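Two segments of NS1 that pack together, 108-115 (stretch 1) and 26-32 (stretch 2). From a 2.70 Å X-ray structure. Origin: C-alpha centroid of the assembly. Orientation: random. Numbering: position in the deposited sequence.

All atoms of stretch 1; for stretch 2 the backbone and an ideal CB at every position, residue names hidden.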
ATOM      1  N   GLU A 108       1.642  -4.047  -1.326  1.00 45.52           N
ATOM      2  CA  GLU A 108       2.415  -5.125  -1.911  1.00 41.12           C
ATOM      3  C   GLU A 108       1.849  -6.471  -1.495  1.00 44.76           C
ATOM      4  O   GLU A 108       1.605  -6.711  -0.322  1.00 47.93           O
ATOM      5  CB  GLU A 108       3.881  -5.025  -1.497  1.00 38.86           C
ATOM      6  CG  GLU A 108       4.694  -6.323  -1.625  1.00 55.12           C
ATOM      7  CD  GLU A 108       6.163  -6.149  -1.212  1.00 76.33           C
ATOM      8  OE1 GLU A 108       6.578  -5.003  -0.932  1.00 86.13           O
ATOM      9  OE2 GLU A 108       6.905  -7.157  -1.160  1.00 83.13           O
ATOM     10  N   LEU A 109       1.652  -7.349  -2.468  1.00 48.57           N
ATOM     11  CA  LEU A 109       1.268  -8.718  -2.186  1.00 41.72           C
ATOM     12  C   LEU A 109       2.551  -9.486  -1.972  1.00 47.59           C
ATOM     13  O   LEU A 109       3.154  -9.968  -2.930  1.00 50.33           O
ATOM     14  CB  LEU A 109       0.528  -9.299  -3.385  1.00 38.06           C
ATOM     15  CG  LEU A 109      -0.955  -8.939  -3.512  1.00 46.59           C
ATOM     16  CD1 LEU A 109      -1.231  -7.458  -3.465  1.00 31.07           C
ATOM     17  CD2 LEU A 109      -1.484  -9.487  -4.784  1.00 39.37           C
ATOM     18  N   GLY A 110       2.958  -9.636  -0.718  1.00 48.24           N
ATOM     19  CA  GLY A 110       4.221 -10.281  -0.425  1.00 50.64           C
ATOM     20  C   GLY A 110       4.191 -11.803  -0.499  1.00 54.57           C
ATOM     21  O   GLY A 110       3.137 -12.421  -0.660  1.00 53.87           O
ATOM     22  N   GLU A 111       5.367 -12.406  -0.366  1.00 63.42           N
ATOM     23  CA  GLU A 111       5.485 -13.853  -0.337  1.00 68.83           C
ATOM     24  C   GLU A 111       4.627 -14.359   0.818  1.00 65.69           C
ATOM     25  O   GLU A 111       3.867 -15.321   0.669  1.00 57.60           O
ATOM     26  CB  GLU A 111       6.948 -14.243  -0.137  1.00 83.22           C
ATOM     27  CG  GLU A 111       7.191 -15.717   0.080  1.00101.21           C
ATOM     28  CD  GLU A 111       6.963 -16.526  -1.185  1.00111.24           C
ATOM     29  OE1 GLU A 111       7.052 -15.940  -2.287  1.00109.35           O
ATOM     30  OE2 GLU A 111       6.713 -17.747  -1.080  1.00116.90           O
ATOM     31  N   LYS A 112       4.709 -13.657   1.952  1.00 59.01           N
ATOM     32  CA  LYS A 112       3.978 -14.026   3.155  1.00 53.77           C
ATOM     33  C   LYS A 112       2.887 -13.001   3.462  1.00 56.39           C
ATOM     34  O   LYS A 112       1.716 -13.356   3.641  1.00 54.93           O
ATOM     35  CB  LYS A 112       4.942 -14.167   4.343  1.00 65.00           C
ATOM     36  CG  LYS A 112       4.272 -14.252   5.719  1.00 78.61           C
ATOM     37  CD  LYS A 112       5.306 -14.210   6.861  1.00 91.53           C
ATOM     38  CE  LYS A 112       4.679 -13.843   8.217  1.00 92.89           C
ATOM     39  NZ  LYS A 112       5.473 -12.795   8.968  1.00 94.17           N
ATOM     40  N   ASN A 113       3.249 -11.722   3.479  1.00 54.77           N
ATOM     41  CA  ASN A 113       2.298 -10.705   3.940  1.00 43.09           C
ATOM     42  C   ASN A 113       1.742  -9.771   2.908  1.00 37.11           C
ATOM     43  O   ASN A 113       2.425  -9.367   1.975  1.00 48.51           O
ATOM     44  CB  ASN A 113       2.900  -9.891   5.080  1.00 41.83           C
ATOM     45  CG  ASN A 113       3.334 -10.767   6.228  1.00 49.51           C
ATOM     46  OD1 ASN A 113       2.646 -11.730   6.584  1.00 55.41           O
ATOM     47  ND2 ASN A 113       4.521 -10.508   6.747  1.00 50.91           N
ATOM     48  N   LEU A 114       0.477  -9.434   3.102  1.00 38.72           N
ATOM     49  CA  LEU A 114      -0.161  -8.359   2.365  1.00 36.61           C
ATOM     50  C   LEU A 114       0.109  -7.047   3.115  1.00 37.96           C
ATOM     51  O   LEU A 114      -0.501  -6.770   4.149  1.00 37.60           O
ATOM     52  CB  LEU A 114      -1.669  -8.630   2.270  1.00 32.40           C
ATOM     53  CG  LEU A 114      -2.528  -7.512   1.679  1.00 42.87           C
ATOM     54  CD1 LEU A 114      -2.062  -7.211   0.266  1.00 43.71           C
ATOM     55  CD2 LEU A 114      -4.018  -7.891   1.682  1.00 46.39           C
ATOM     56  N   HIS A 115       1.027  -6.231   2.615  1.00 45.35           N
ATOM     57  CA  HIS A 115       1.369  -5.045   3.384  1.00 44.96           C
ATOM     58  C   HIS A 115       1.350  -3.719   2.637  1.00 46.03           C
ATOM     59  O   HIS A 115       1.327  -3.671   1.421  1.00 46.21           O
ATOM     60  CB  HIS A 115       2.684  -5.240   4.164  1.00 50.01           C
ATOM     61  CG  HIS A 115       3.839  -5.669   3.330  1.00 58.71           C
ATOM     62  ND1 HIS A 115       4.707  -6.659   3.736  1.00 76.98           N
ATOM     63  CD2 HIS A 115       4.303  -5.221   2.143  1.00 70.42           C
ATOM     64  CE1 HIS A 115       5.633  -6.831   2.808  1.00 84.18           C
ATOM     65  NE2 HIS A 115       5.417  -5.964   1.834  1.00 73.61           N
ATOM     66  N   UNK A  26      -4.694 -16.016   6.359  1.00 62.88           N
ATOM     67  CA  UNK A  26      -5.157 -16.852   5.242  1.00 64.26           C
ATOM     68  C   UNK A  26      -5.452 -16.061   3.963  1.00 60.85           C
ATOM     69  O   UNK A  26      -6.102 -16.581   3.063  1.00 61.28           O
ATOM     70  CB  UNK A  26      -6.416 -17.612   5.662  1.00 64.26           C
ATOM     71  N   UNK A  27      -4.989 -14.814   3.884  1.00 50.10           N
ATOM     72  CA  UNK A  27      -5.300 -13.948   2.733  1.00 45.45           C
ATOM     73  C   UNK A  27      -4.847 -14.483   1.348  1.00 57.91           C
ATOM     74  O   UNK A  27      -5.565 -14.295   0.373  1.00 57.43           O
ATOM     75  CB  UNK A  27      -4.650 -12.583   2.965  1.00 45.45           C
ATOM     76  N   UNK A  28      -3.679 -15.125   1.234  1.00 58.27           N
ATOM     77  CA  UNK A  28      -3.311 -15.709  -0.070  1.00 61.56           C
ATOM     78  C   UNK A  28      -4.256 -16.864  -0.434  1.00 66.32           C
ATOM     79  O   UNK A  28      -4.785 -16.933  -1.542  1.00 66.34           O
ATOM     80  CB  UNK A  28      -1.863 -16.203  -0.045  1.00 61.56           C
ATOM     81  N   UNK A  29      -4.463 -17.763   0.517  1.00 66.90           N
ATOM     82  CA  UNK A  29      -5.271 -18.948   0.293  1.00 67.56           C
ATOM     83  C   UNK A  29      -6.706 -18.598  -0.051  1.00 63.10           C
ATOM     84  O   UNK A  29      -7.360 -19.327  -0.771  1.00 70.00           O
ATOM     85  CB  UNK A  29      -5.237 -19.851   1.528  1.00 67.56           C
ATOM     86  N   UNK A  30      -7.196 -17.479   0.468  1.00 67.43           N
ATOM     87  CA  UNK A  30      -8.604 -17.117   0.336  1.00 64.01           C
ATOM     88  C   UNK A  30      -8.784 -15.689  -0.185  1.00 62.49           C
ATOM     89  O   UNK A  30      -9.631 -14.935   0.309  1.00 54.46           O
ATOM     90  CB  UNK A  30      -9.311 -17.271   1.684  1.00 64.01           C
ATOM     91  N   UNK A  31      -8.007 -15.327  -1.202  1.00 65.75           N
ATOM     92  CA  UNK A  31      -7.928 -13.936  -1.661  1.00 59.20           C
ATOM     93  C   UNK A  31      -9.234 -13.377  -2.253  1.00 57.57           C
ATOM     94  O   UNK A  31      -9.504 -12.164  -2.162  1.00 50.66           O
ATOM     95  CB  UNK A  31      -6.821 -13.822  -2.711  1.00 59.20           C
ATOM     96  N   UNK A  32     -10.038 -14.249  -2.859  1.00 56.92           N
ATOM     97  CA  UNK A  32     -11.321 -13.829  -3.452  1.00 53.43           C
ATOM     98  C   UNK A  32     -12.247 -13.160  -2.420  1.00 57.51           C
ATOM     99  O   UNK A  32     -13.028 -12.279  -2.771  1.00 62.56           O
ATOM    100  CB  UNK A  32     -12.029 -15.037  -4.070  1.00 53.43           C
TER

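Stretch 1 is a hairpin: Glu 108 and His 115 pair through two backbone hydrogen bonds, and the turn is closed by Gly 110 N to Asn 113 O at 2.8 Å. Those bonds leave Gly 110 O and Lys 112 O unpaired within the stretch, so the turn offers acceptors beside the aliphatic surface of Leu 109 and Leu 114.

Position 26 has no atom of stretch 1 within 5.5 Å of its ideal CB, so the hairpin sets no preference. It is Gln 26, whose O accepts a backbone hydrogen bond from the N of position 30 (3.0 Å).

At position 27 the CA-to-CB bond points toward the hairpin, and the ideal CB lies 4.9 Å from Leu 114 CD2. With CA 7.6 Å from the CA of Leu 114, there is room for a long or broad side chain. Leucine, methionine or an aromatic would suit the apolar surface; one that also carries a donor could use a turn carbonyl. The residue is Trp 27, with chi1 at 76° (p). NE1 donates to Lys 112 O at 2.9 Å with an N-H...O angle of 151°, an approach near the ring plane. Leu 114 CB sits over one face, 3.6 Å from the six-membered ring centroid and 14° off its normal, a CH-pi contact. CH2 reaches Leu 109 CB at 3.9 Å, while Gly 110 O lies at the ring edge, 3.7 Å from CZ2.

Position 28 points sideways, with its ideal CB beyond 5.5 Å of stretch 1. A short side chain would probably stop short of the turn; a long, flexible one with a terminal donor, lysine or arginine, could reach the carbonyls. It is Lys 28: chi3 and chi4 are both p, CD passes 3.4 Å from Glu 111 O, and NZ donates to Gly 110 O at 3.3 Å, a rather long hydrogen bond.

Positions 29 and 30 are out of reach, and many polar residues would serve; they are Glu 29 and Lys 30.

Position 31 points toward stretch 1, but across a gap that leaves its ideal CB beyond 5.5 Å. An extended side chain, polar or apolar, could approach Leu 109. Glu 31 does so, its OE2 coming 4.1 Å from Leu 109 CD2; its carboxylate oxygens are hydrogen-bonded elsewhere in the structure.

Position 32 is helical and out of reach; it is Trp 32.

Stretch 2 26-32: QWKEKEW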
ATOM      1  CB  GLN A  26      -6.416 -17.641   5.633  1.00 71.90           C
ATOM      2  CG  GLN A  26      -6.273 -18.560   6.846  1.00 83.34           C
ATOM      3  CD  GLN A  26      -6.323 -17.814   8.184  1.00 92.88           C
ATOM      4  OE1 GLN A  26      -6.598 -16.611   8.240  1.00 92.70           O
ATOM      5  NE2 GLN A  26      -6.040 -18.532   9.264  1.00 95.96           N
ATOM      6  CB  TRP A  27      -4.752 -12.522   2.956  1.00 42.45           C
ATOM      7  CG  TRP A  27      -3.282 -12.435   2.759  1.00 45.46           C
ATOM      8  CD1 TRP A  27      -2.309 -12.676   3.690  1.00 38.68           C
ATOM      9  CD2 TRP A  27      -2.604 -12.115   1.537  1.00 48.34           C
ATOM     10  NE1 TRP A  27      -1.056 -12.519   3.113  1.00 40.86           N
ATOM     11  CE2 TRP A  27      -1.215 -12.171   1.799  1.00 45.43           C
ATOM     12  CE3 TRP A  27      -3.038 -11.788   0.251  1.00 49.04           C
ATOM     13  CZ2 TRP A  27      -0.259 -11.908   0.821  1.00 51.04           C
ATOM     14  CZ3 TRP A  27      -2.084 -11.526  -0.719  1.00 53.74           C
ATOM     15  CH2 TRP A  27      -0.709 -11.588  -0.426  1.00 54.90           C
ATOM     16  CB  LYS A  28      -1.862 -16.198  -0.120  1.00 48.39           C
ATOM     17  CG  LYS A  28      -0.833 -15.174   0.277  1.00 57.65           C
ATOM     18  CD  LYS A  28       0.591 -15.675   0.057  1.00 61.50           C
ATOM     19  CE  LYS A  28       0.955 -15.719  -1.418  1.00 77.67           C
ATOM     20  NZ  LYS A  28       0.905 -14.368  -2.090  1.00 84.09           N
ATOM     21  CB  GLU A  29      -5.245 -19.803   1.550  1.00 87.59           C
ATOM     22  CG  GLU A  29      -3.845 -20.264   1.925  1.00107.69           C
ATOM     23  CD  GLU A  29      -3.807 -20.951   3.277  1.00126.31           C
ATOM     24  OE1 GLU A  29      -4.774 -20.789   4.059  1.00127.43           O
ATOM     25  OE2 GLU A  29      -2.816 -21.659   3.553  1.00134.68           O
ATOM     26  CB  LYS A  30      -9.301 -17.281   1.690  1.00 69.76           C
ATOM     27  CG  LYS A  30      -9.269 -18.709   2.212  1.00 72.02           C
ATOM     28  CD  LYS A  30     -10.014 -18.848   3.525  1.00 79.80           C
ATOM     29  CE  LYS A  30     -10.395 -20.297   3.788  1.00 78.40           C
ATOM     30  NZ  LYS A  30     -11.260 -20.819   2.690  1.00 79.87           N
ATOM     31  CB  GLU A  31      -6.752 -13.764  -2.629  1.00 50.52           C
ATOM     32  CG  GLU A  31      -6.482 -12.331  -3.059  1.00 54.32           C
ATOM     33  CD  GLU A  31      -5.537 -12.249  -4.253  1.00 62.24           C
ATOM     34  OE1 GLU A  31      -6.044 -12.045  -5.384  1.00 54.98           O
ATOM     35  OE2 GLU A  31      -4.306 -12.427  -4.071  1.00 58.87           O
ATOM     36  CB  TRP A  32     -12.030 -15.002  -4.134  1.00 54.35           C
ATOM     37  CG  TRP A  32     -12.385 -16.075  -3.178  1.00 63.60           C
ATOM     38  CD1 TRP A  32     -13.519 -16.157  -2.410  1.00 63.31           C
ATOM     39  CD2 TRP A  32     -11.591 -17.220  -2.854  1.00 67.91           C
ATOM     40  NE1 TRP A  32     -13.473 -17.285  -1.628  1.00 69.46           N
ATOM     41  CE2 TRP A  32     -12.303 -17.958  -1.880  1.00 70.86           C
ATOM     42  CE3 TRP A  32     -10.348 -17.696  -3.292  1.00 67.60           C
ATOM     43  CZ2 TRP A  32     -11.812 -19.150  -1.335  1.00 64.61           C
ATOM     44  CZ3 TRP A  32      -9.864 -18.875  -2.752  1.00 71.31           C
ATOM     45  CH2 TRP A  32     -10.598 -19.591  -1.782  1.00 67.30           C
TER
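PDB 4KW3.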